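Aromatic amino acid aminotransferase I (Candida albicans WO-1, PDB 6HNU) probably transfers the amino group of aromatic amino acids to 2-oxoglutarate, using pyridoxal 5'-phosphate as cofactor. Local coordinates at residues 99-104 with 110-115; 120-125 with 133-138; 306-311 with 338-343. One frame throughout, in Å; residues are numbered along the deposited sequence. Where two conformers were deposited one is given.

How the contacts relate
The three contacts follow one another along the chain, and all belong to the family's pyridoxal-phosphate-binding fold. Contacts 1 and 2 share helix 112-126: its start meets residues 99-104 and its end packs on strand 133-138, with centres about 17 Å apart. Contact 3 lies about 10 Å from contact 1 and about 13 Å from contact 2. It joins contact 2 through the mixed sheet, where strands 133-138 and 309-314 are antiparallel neighbours, and it touches contact 1 through Leu308 against Phe114 and Asn341 beside Glu113. Together they link an edge of the sheet, its covering helices, the cofactor's phosphate site and the dimer interface.

Contact 1: residues 99-104 with 110-115; sequences LARSLQ and GLPEFL. Unlike the reference sequence in segment 110-115: Leu111 (reference Ser).
Arg101 reaches from the short helix 99-102 to Glu113 at the start of helix 112-126 and forms a two-pronged salt bridge. The guanidinium meets the carboxylate end-on, one nitrogen to each oxygen, but the two planes are turned 49° apart and the bonds differ. NH1 of Arg101 gives the straighter one, 2.9 Å to OE1 of Glu113 at 167°; it lies nearly in the guanidinium plane and takes the syn lone pair. The bond from NH2 of Arg101 to OE2 of Glu113, 3.0 Å, is less straight, OE2 being tilted out of the guanidinium plane; NH2 itself stands above the carboxylate plane. With CG anti to the backbone N (chi1 -177°), the arginine runs outward across the gap before bending at chi3. Its NE pairs with Glu98, so two carboxylates hold the group's rotation. CD of Pro112 lies at the guanidinium edge, 3.9 Å from NH1 of Arg101.

One residue on, the contact turns apolar: CB of Ser102 touches CD1 of Leu111 at 4.1 Å. The serine hydroxyl is bonded instead to the backbone O of Ile97. Leu111 occupies the N-cap position, directly before the helix, and its backbone N is bonded to the carboxylate of Glu337. Glu113 thus sits in the first turn, where a negative charge would probably interact well with the helix end.

Helix 334-377 touches both segments, with Ala338 against Ser102 and Asn341 against Glu113. Phe114 and Leu115 lean onto Val137 of strand 133-138, while Leu103 and Gln104 pack on Ala303 and Pro304 of the second subunit.

Contact 2: residues 120-125 with 133-138; sequences EHTDMV and WDVIVS
Helix-on-sheet packing brings Thr122 and Asp123, near the end of helix 112-126, against Trp133 of strand 133-138, an outermost strand of the large mixed sheet. The helix and strand axes approach to 9.7 Å, with their directions 137° apart, so the chain returns roughly antiparallel. A chi1 of 72°, with CG between the backbone N and the carbonyl carbon, directs the six-membered ring of Trp133 to the helix. CG2 of Thr122 lies 3.7 Å from CZ3 of Trp133, the two side chains sliding past each other. Further round the ring, CG of Asp123 comes within 3.6 Å of CZ2 of Trp133, its carboxylate plane tilted 51° from the indole. Two residues further along the strand, CG1 of Val135 approaches OG1 of Thr122 at 4.2 Å, although that hydroxyl is bonded to the backbone O of Ile118.

The polar link is a single water in the indole plane. It accepts from NE1 of Trp133 at 3.1 Å and donates to OD2 of Asp123 at 2.8 Å. Lys119 makes a cation-pi contact with the same ring. The tryptophan thus offers an apolar surface to Thr122 and, through water, a donor that probably helps balance the charge of Asp123.

Contact 3: residues 306-311 with 338-343; sequences LRLGWI and ALANAL. With PLP (pyridoxal-5'-phosphate), chain I.
While Leu308 packs on Ala340, the guanidinium of Arg307 beside it turns its edge to the cofactor's phosphate. O2P of the pyridoxal-5'-phosphate lies in the plane of that group, 2.8 Å from NH1 of Arg307, and the N-H points almost straight at it (168°). The second nitrogen, NH2 of Arg307, reaches O3P of the cofactor at 3.1 Å in an equally straight bond, so two terminal N-H groups hold two phosphate oxygens. Bends at chi2 and chi3 bring the end of the arginine to the phosphate. NH1 also donates to the backbone O of Pro304, helping fix the group's rotation. The cofactor is also hydrogen-bonded by Ser297, Ser299, Thr142, Tyr249, the backbone N of Asn141 and Tyr105 of the second subunit. The other flat side chain, the indole of Trp310, meets the ring of Phe298 obliquely.

In the aminotransferase fold of this family, the chain here enters strand 309-314, which runs antiparallel to both its neighbours in the large sheet. Arg307 has left-handed backbone angles, and its side chain departs toward the cofactor while Leu306 and Leu308 serve the helix 334-377.

There the contact rests on one methyl. CB of Ala340 points toward the loop and meets CD2 of Leu308 at 3.6 Å. In one conformer of Leu306, its CD2 approaches the same CB of Ala340 at 4.1 Å; a second conformer makes this touch less certain. A chi1 of -174° swings CG of Leu308 away from its own N, and CD2 then meets the methyl. Phe335 of the second subunit packs on Leu306 and Leu339.

Contact 1: residues 99-104 with 110-115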
loop_
_atom_site.group_PDB
_atom_site.type_symbol
_atom_site.label_atom_id
_atom_site.label_comp_id
_atom_site.label_asym_id
_atom_site.label_seq_id
_atom_site.Cartn_x
_atom_site.Cartn_y
_atom_site.Cartn_z
ATOM N N LEU B 99 16.752 -6.244 -10.613
ATOM C CA LEU B 99 16.354 -6.224 -9.180
ATOM C C LEU B 99 17.195 -5.211 -8.393
ATOM O O LEU B 99 16.705 -4.738 -7.366
ATOM C CB LEU B 99 16.495 -7.610 -8.557
ATOM C CG LEU B 99 15.737 -8.741 -9.246
ATOM C CD1 LEU B 99 15.980 -10.037 -8.487
ATOM C CD2 LEU B 99 14.245 -8.413 -9.340
ATOM N N ALA B 100 18.439 -4.918 -8.808
ATOM C CA ALA B 100 19.273 -3.905 -8.136
ATOM C C ALA B 100 18.521 -2.555 -8.132
ATOM O O ALA B 100 18.732 -1.768 -7.215
ATOM C CB ALA B 100 20.630 -3.815 -8.827
ATOM N N ARG B 101 17.658 -2.316 -9.121
ATOM C CA ARG B 101 16.818 -1.105 -9.294
ATOM C C ARG B 101 15.355 -1.369 -8.849
ATOM O O ARG B 101 14.830 -0.547 -8.040
ATOM C CB ARG B 101 16.929 -0.623 -10.738
ATOM C CG ARG B 101 16.169 0.656 -11.069
ATOM C CD ARG B 101 16.685 1.366 -12.335
ATOM N NE ARG B 101 16.627 0.424 -13.447
ATOM C CZ ARG B 101 15.635 0.340 -14.331
ATOM N NH1 ARG B 101 14.634 1.211 -14.304
ATOM N NH2 ARG B 101 15.656 -0.614 -15.255
ATOM N N SER B 102 14.692 -2.469 -9.262
ATOM C CA SER B 102 13.267 -2.690 -8.873
ATOM C C SER B 102 13.130 -2.954 -7.359
ATOM O O SER B 102 12.050 -2.692 -6.818
ATOM C CB SER B 102 12.615 -3.786 -9.724
ATOM O OG SER B 102 13.459 -4.920 -9.866
ATOM N N LEU B 103 14.155 -3.475 -6.681
ATOM C CA LEU B 103 14.142 -3.762 -5.211
ATOM C C LEU B 103 14.790 -2.607 -4.412
ATOM O O LEU B 103 14.819 -2.669 -3.162
ATOM C CB LEU B 103 14.848 -5.101 -4.940
ATOM C CG LEU B 103 14.153 -6.337 -5.490
ATOM C CD1 LEU B 103 14.862 -7.589 -4.997
ATOM C CD2 LEU B 103 12.673 -6.364 -5.083
ATOM N N GLN B 104 15.253 -1.559 -5.100
ATOM C CA GLN B 104 15.733 -0.300 -4.474
ATOM C C GLN B 104 14.545 0.652 -4.286
ATOM O O GLN B 104 13.609 0.591 -5.077
ATOM C CB GLN B 104 16.814 0.340 -5.353
ATOM C CG GLN B 104 17.470 1.581 -4.751
ATOM C CD GLN B 104 18.017 1.350 -3.360
ATOM O OE1 GLN B 104 17.294 1.412 -2.366
ATOM N NE2 GLN B 104 19.312 1.067 -3.270
ATOM N N GLY B 110 6.382 5.674 -10.476
ATOM C CA GLY B 110 6.485 4.265 -10.905
ATOM C C GLY B 110 7.774 4.013 -11.662
ATOM O O GLY B 110 8.487 4.998 -11.994
ATOM N N LEU B 111 8.110 2.746 -11.916
ATOM C CA LEU B 111 9.350 2.422 -12.662
ATOM C C LEU B 111 9.144 2.685 -14.152
ATOM O O LEU B 111 8.092 2.346 -14.678
ATOM C CB LEU B 111 9.713 0.971 -12.371
ATOM C CG LEU B 111 10.142 0.706 -10.928
ATOM C CD1 LEU B 111 9.941 -0.761 -10.569
ATOM C CD2 LEU B 111 11.577 1.167 -10.690
ATOM N N PRO B 112 10.136 3.260 -14.889
ATOM C CA PRO B 112 9.916 3.763 -16.247
ATOM C C PRO B 112 9.436 2.733 -17.283
ATOM O O PRO B 112 8.546 3.063 -18.092
ATOM C CB PRO B 112 11.282 4.349 -16.718
ATOM C CG PRO B 112 12.207 4.290 -15.513
ATOM C CD PRO B 112 11.496 3.541 -14.404
ATOM N N GLU B 113 10.013 1.528 -17.257
ATOM C CA GLU B 113 9.688 0.442 -18.213
ATOM C C GLU B 113 8.212 0.044 -18.035
ATOM O O GLU B 113 7.497 -0.192 -19.046
ATOM C CB GLU B 113 10.595 -0.773 -17.989
ATOM C CG GLU B 113 12.055 -0.510 -18.333
ATOM C CD GLU B 113 12.930 0.197 -17.309
ATOM O OE1 GLU B 113 12.459 0.566 -16.179
ATOM O OE2 GLU B 113 14.100 0.359 -17.627
ATOM N N PHE B 114 7.749 -0.025 -16.794
ATOM C CA PHE B 114 6.344 -0.434 -16.516
ATOM C C PHE B 114 5.398 0.682 -16.958
ATOM O O PHE B 114 4.423 0.406 -17.691
ATOM C CB PHE B 114 6.185 -0.776 -15.041
ATOM C CG PHE B 114 4.754 -1.105 -14.702
ATOM C CD1 PHE B 114 4.176 -2.282 -15.156
ATOM C CD2 PHE B 114 3.976 -0.194 -14.027
ATOM C CE1 PHE B 114 2.849 -2.563 -14.884
ATOM C CE2 PHE B 114 2.651 -0.472 -13.748
ATOM C CZ PHE B 114 2.101 -1.660 -14.164
ATOM N N LEU B 115 5.664 1.930 -16.527
ATOM C CA LEU B 115 4.850 3.122 -16.892
ATOM C C LEU B 115 4.759 3.227 -18.416
ATOM O O LEU B 115 3.642 3.469 -18.921
ATOM C CB LEU B 115 5.475 4.396 -16.326
ATOM C CG LEU B 115 5.320 4.636 -14.818
ATOM C CD1 LEU B 115 5.965 5.960 -14.398
ATOM C CD2 LEU B 115 3.849 4.635 -14.425
#

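Contact 2: residues 120-125 with 133-138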
loop_
_atom_site.group_PDB
_atom_site.type_symbol
_atom_site.label_atom_id
_atom_site.label_comp_id
_atom_site.label_asym_id
_atom_site.label_seq_id
_atom_site.Cartn_x
_atom_site.Cartn_y
_atom_site.Cartn_z
ATOM N N GLU B 120 1.240 3.202 -22.977
ATOM C CA GLU B 120 0.939 2.807 -24.367
ATOM C C GLU B 120 -0.400 2.059 -24.399
ATOM O O GLU B 120 -1.209 2.350 -25.267
ATOM C CB GLU B 120 2.022 1.898 -24.921
ATOM C CG GLU B 120 3.330 2.632 -25.178
ATOM C CD GLU B 120 4.530 1.760 -25.534
ATOM O OE1 GLU B 120 4.562 0.530 -25.218
ATOM O OE2 GLU B 120 5.463 2.327 -26.109
ATOM N N HIS B 121 -0.576 1.097 -23.499
ATOM C CA HIS B 121 -1.847 0.347 -23.331
ATOM C C HIS B 121 -3.022 1.326 -23.203
ATOM O O HIS B 121 -4.004 1.228 -24.016
ATOM C CB HIS B 121 -1.762 -0.614 -22.163
ATOM C CG HIS B 121 -3.089 -1.226 -21.852
ATOM N ND1 HIS B 121 -3.672 -2.194 -22.667
ATOM C CD2 HIS B 121 -3.968 -0.964 -20.852
ATOM C CE1 HIS B 121 -4.859 -2.510 -22.166
ATOM N NE2 HIS B 121 -5.072 -1.757 -21.045
ATOM N N THR B 122 -2.912 2.257 -22.260
ATOM C CA THR B 122 -3.964 3.272 -21.972
ATOM C C THR B 122 -4.293 4.060 -23.251
ATOM O O THR B 122 -5.477 4.180 -23.593
ATOM C CB THR B 122 -3.547 4.158 -20.800
ATOM O OG1 THR B 122 -3.439 3.298 -19.668
ATOM C CG2 THR B 122 -4.530 5.273 -20.506
ATOM N N ASP B 123 -3.281 4.561 -23.972
ATOM C CA ASP B 123 -3.544 5.417 -25.149
ATOM C C ASP B 123 -4.136 4.601 -26.307
ATOM O O ASP B 123 -4.998 5.131 -27.024
ATOM C CB ASP B 123 -2.292 6.175 -25.574
ATOM C CG ASP B 123 -2.602 7.528 -26.204
ATOM O OD1 ASP B 123 -3.740 8.045 -26.014
ATOM O OD2 ASP B 123 -1.671 8.094 -26.772
ATOM N N MET B 124 -3.660 3.373 -26.535
ATOM C CA MET B 124 -4.137 2.503 -27.636
ATOM C C MET B 124 -5.634 2.256 -27.450
ATOM O O MET B 124 -6.359 2.219 -28.424
ATOM C CB MET B 124 -3.361 1.194 -27.523
ATOM C CG MET B 124 -3.589 0.215 -28.588
ATOM S SD MET B 124 -2.815 -1.338 -28.073
ATOM C CE MET B 124 -1.255 -0.827 -27.384
ATOM N N VAL B 125 -6.083 2.081 -26.207
ATOM C CA VAL B 125 -7.492 1.704 -25.897
ATOM C C VAL B 125 -8.373 2.956 -25.753
ATOM O O VAL B 125 -9.505 2.930 -26.245
ATOM C CB VAL B 125 -7.568 0.823 -24.639
ATOM C CG1 VAL B 125 -9.009 0.545 -24.269
ATOM C CG2 VAL B 125 -6.809 -0.495 -24.795
ATOM N N TRP B 133 -1.969 14.563 -20.004
ATOM C CA TRP B 133 -2.463 13.380 -19.255
ATOM C C TRP B 133 -1.262 12.524 -18.885
ATOM O O TRP B 133 -0.149 12.635 -19.525
ATOM C CB TRP B 133 -3.506 12.580 -20.039
ATOM C CG TRP B 133 -2.956 11.798 -21.190
ATOM C CD1 TRP B 133 -2.681 12.304 -22.427
ATOM C CD2 TRP B 133 -2.584 10.404 -21.234
ATOM N NE1 TRP B 133 -2.197 11.319 -23.243
ATOM C CE2 TRP B 133 -2.088 10.152 -22.538
ATOM C CE3 TRP B 133 -2.624 9.337 -20.324
ATOM C CZ2 TRP B 133 -1.667 8.881 -22.953
ATOM C CZ3 TRP B 133 -2.188 8.090 -20.724
ATOM C CH2 TRP B 133 -1.736 7.864 -22.027
ATOM N N ASP B 134 -1.435 11.713 -17.859
ATOM C CA ASP B 134 -0.360 10.807 -17.424
ATOM C C ASP B 134 -0.963 9.597 -16.724
ATOM O O ASP B 134 -2.196 9.534 -16.557
ATOM C CB ASP B 134 0.658 11.529 -16.543
ATOM C CG ASP B 134 2.079 11.007 -16.732
ATOM O OD1 ASP B 134 2.328 10.209 -17.688
ATOM O OD2 ASP B 134 2.909 11.387 -15.930
ATOM N N VAL B 135 -0.075 8.663 -16.421
ATOM C CA VAL B 135 -0.358 7.492 -15.565
ATOM C C VAL B 135 0.677 7.470 -14.444
ATOM O O VAL B 135 1.864 7.774 -14.683
ATOM C CB VAL B 135 -0.342 6.212 -16.403
ATOM C CG1 VAL B 135 -1.415 6.260 -17.468
ATOM C CG2 VAL B 135 0.998 5.985 -17.048
ATOM N N ILE B 136 0.226 7.104 -13.256
ATOM C CA ILE B 136 1.082 6.787 -12.086
ATOM C C ILE B 136 0.659 5.407 -11.582
ATOM O O ILE B 136 -0.465 4.958 -11.856
ATOM C CB ILE B 136 0.955 7.887 -11.006
ATOM C CG1 ILE B 136 -0.476 8.057 -10.490
ATOM C CG2 ILE B 136 1.531 9.194 -11.559
ATOM C CD1 ILE B 136 -0.625 8.926 -9.241
ATOM N N VAL B 137 1.550 4.744 -10.894
ATOM C CA VAL B 137 1.269 3.420 -10.309
ATOM C C VAL B 137 0.400 3.590 -9.061
ATOM O O VAL B 137 0.406 4.664 -8.387
ATOM C CB VAL B 137 2.565 2.646 -10.053
ATOM C CG1 VAL B 137 3.263 2.384 -11.360
ATOM C CG2 VAL B 137 3.468 3.343 -9.037
ATOM N N SER B 138 -0.375 2.549 -8.797
ATOM C CA SER B 138 -1.103 2.320 -7.530
ATOM C C SER B 138 -0.787 0.911 -7.055
ATOM O O SER B 138 -0.209 0.119 -7.834
ATOM C CB SER B 138 -2.575 2.487 -7.736
ATOM O OG SER B 138 -3.102 1.346 -8.392
HETATM O O HOH W 1 -1.238 10.775 -26.149
#

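Contact 3: residues 306-311 with 338-343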
loop_
_atom_site.group_PDB
_atom_site.type_symbol
_atom_site.label_atom_id
_atom_site.label_comp_id
_atom_site.label_asym_id
_atom_site.label_seq_id
_atom_site.Cartn_x
_atom_site.Cartn_y
_atom_site.Cartn_z
ATOM N N LEU B 306 -1.045 -9.400 -7.281
ATOM C CA LEU B 306 -0.068 -8.431 -7.841
ATOM C C LEU B 306 -0.060 -7.178 -6.959
ATOM O O LEU B 306 1.031 -6.588 -6.783
ATOM C CB LEU B 306 -0.418 -8.072 -9.290
ATOM C CG LEU B 306 0.262 -8.926 -10.362
ATOM C CD1 LEU B 306 -0.523 -8.893 -11.662
ATOM C CD2 LEU B 306 1.705 -8.492 -10.605
ATOM N N ARG B 307 -1.228 -6.756 -6.493
ATOM C CA ARG B 307 -1.290 -5.491 -5.712
ATOM C C ARG B 307 -0.618 -4.414 -6.581
ATOM O O ARG B 307 0.295 -3.771 -6.146
ATOM C CB ARG B 307 -0.623 -5.641 -4.348
ATOM C CG ARG B 307 -1.408 -6.453 -3.329
ATOM C CD ARG B 307 -2.790 -5.895 -3.062
ATOM N NE ARG B 307 -3.769 -6.475 -3.952
ATOM C CZ ARG B 307 -4.898 -5.922 -4.336
ATOM N NH1 ARG B 307 -5.688 -6.584 -5.149
ATOM N NH2 ARG B 307 -5.226 -4.701 -3.946
ATOM N N LEU B 308 -1.122 -4.264 -7.797
ATOM C CA LEU B 308 -0.551 -3.356 -8.798
ATOM C C LEU B 308 -1.681 -2.851 -9.679
ATOM O O LEU B 308 -2.454 -3.650 -10.252
ATOM C CB LEU B 308 0.483 -4.091 -9.648
ATOM C CG LEU B 308 1.272 -3.246 -10.643
ATOM C CD1 LEU B 308 2.060 -2.124 -9.967
ATOM C CD2 LEU B 308 2.240 -4.140 -11.423
ATOM N N GLY B 309 -1.747 -1.548 -9.793
ATOM C CA GLY B 309 -2.647 -0.940 -10.746
ATOM C C GLY B 309 -2.056 0.388 -11.144
ATOM O O GLY B 309 -0.813 0.638 -10.913
ATOM N N TRP B 310 -2.885 1.202 -11.737
ATOM C CA TRP B 310 -2.435 2.552 -12.110
ATOM C C TRP B 310 -3.617 3.520 -12.088
ATOM O O TRP B 310 -4.805 3.112 -11.942
ATOM C CB TRP B 310 -1.649 2.530 -13.435
ATOM C CG TRP B 310 -2.442 2.103 -14.620
ATOM C CD1 TRP B 310 -3.023 2.915 -15.539
ATOM C CD2 TRP B 310 -2.765 0.757 -15.004
ATOM N NE1 TRP B 310 -3.662 2.162 -16.479
ATOM C CE2 TRP B 310 -3.543 0.839 -16.173
ATOM C CE3 TRP B 310 -2.491 -0.500 -14.466
ATOM C CZ2 TRP B 310 -4.036 -0.285 -16.824
ATOM C CZ3 TRP B 310 -2.985 -1.619 -15.099
ATOM C CH2 TRP B 310 -3.745 -1.505 -16.262
ATOM N N ILE B 311 -3.290 4.792 -12.201
ATOM C CA ILE B 311 -4.289 5.884 -12.132
ATOM C C ILE B 311 -4.030 6.742 -13.356
ATOM O O ILE B 311 -2.854 7.089 -13.571
ATOM C CB ILE B 311 -4.169 6.647 -10.808
ATOM C CG1 ILE B 311 -4.361 5.724 -9.594
ATOM C CG2 ILE B 311 -5.118 7.829 -10.742
ATOM C CD1 ILE B 311 -3.869 6.304 -8.268
ATOM N N ALA B 338 8.299 -5.590 -11.375
ATOM C CA ALA B 338 9.341 -6.203 -12.233
ATOM C C ALA B 338 8.757 -7.430 -12.949
ATOM O O ALA B 338 8.988 -7.567 -14.182
ATOM C CB ALA B 338 10.557 -6.560 -11.421
ATOM N N LEU B 339 7.978 -8.260 -12.238
ATOM C CA LEU B 339 7.387 -9.469 -12.854
ATOM C C LEU B 339 6.287 -9.044 -13.816
ATOM O O LEU B 339 6.214 -9.644 -14.860
ATOM C CB LEU B 339 6.873 -10.431 -11.786
ATOM C CG LEU B 339 7.939 -11.263 -11.066
ATOM C CD1 LEU B 339 7.314 -12.059 -9.914
ATOM C CD2 LEU B 339 8.644 -12.206 -12.043
ATOM N N ALA B 340 5.465 -8.023 -13.518
ATOM C CA ALA B 340 4.378 -7.563 -14.428
ATOM C C ALA B 340 5.009 -6.999 -15.703
ATOM O O ALA B 340 4.596 -7.323 -16.815
ATOM C CB ALA B 340 3.485 -6.535 -13.736
ATOM N N ASN B 341 5.999 -6.156 -15.545
ATOM C CA ASN B 341 6.767 -5.611 -16.690
ATOM C C ASN B 341 7.336 -6.759 -17.563
ATOM O O ASN B 341 7.245 -6.654 -18.801
ATOM C CB ASN B 341 7.848 -4.680 -16.198
ATOM C CG ASN B 341 8.622 -4.063 -17.341
ATOM O OD1 ASN B 341 8.114 -3.210 -18.066
ATOM N ND2 ASN B 341 9.840 -4.519 -17.515
ATOM N N ALA B 342 7.910 -7.784 -16.952
ATOM C CA ALA B 342 8.527 -8.939 -17.663
ATOM C C ALA B 342 7.444 -9.703 -18.429
ATOM O O ALA B 342 7.613 -9.919 -19.628
ATOM C CB ALA B 342 9.273 -9.792 -16.698
ATOM N N LEU B 343 6.303 -9.987 -17.785
ATOM C CA LEU B 343 5.185 -10.707 -18.424
ATOM C C LEU B 343 4.643 -9.866 -19.579
ATOM O O LEU B 343 4.518 -10.416 -20.678
ATOM C CB LEU B 343 4.132 -11.069 -17.370
ATOM C CG LEU B 343 2.859 -11.699 -17.922
ATOM C CD1 LEU B 343 2.234 -12.635 -16.884
ATOM C CD2 LEU B 343 1.879 -10.620 -18.346
HETATM N N1 PLP I . -13.224 -1.500 -6.936
HETATM C C2 PLP I . -14.339 -2.212 -7.118
HETATM C C2A PLP I . -15.589 -1.498 -7.496
HETATM C C3 PLP I . -14.350 -3.596 -6.955
HETATM O O3 PLP I . -15.541 -4.255 -7.089
HETATM C C4 PLP I . -13.158 -4.245 -6.572
HETATM C C4A PLP I . -13.154 -5.691 -6.364
HETATM C C5 PLP I . -11.989 -3.488 -6.423
HETATM C C6 PLP I . -12.080 -2.129 -6.588
HETATM C C5A PLP I . -10.698 -4.105 -5.944
HETATM O O4P PLP I . -9.578 -3.665 -6.760
HETATM P P PLP I . -8.099 -4.008 -6.461
HETATM O O1P PLP I . -7.423 -3.438 -7.688
HETATM O O2P PLP I . -8.015 -5.555 -6.340
HETATM O O3P PLP I . -7.715 -3.312 -5.157
#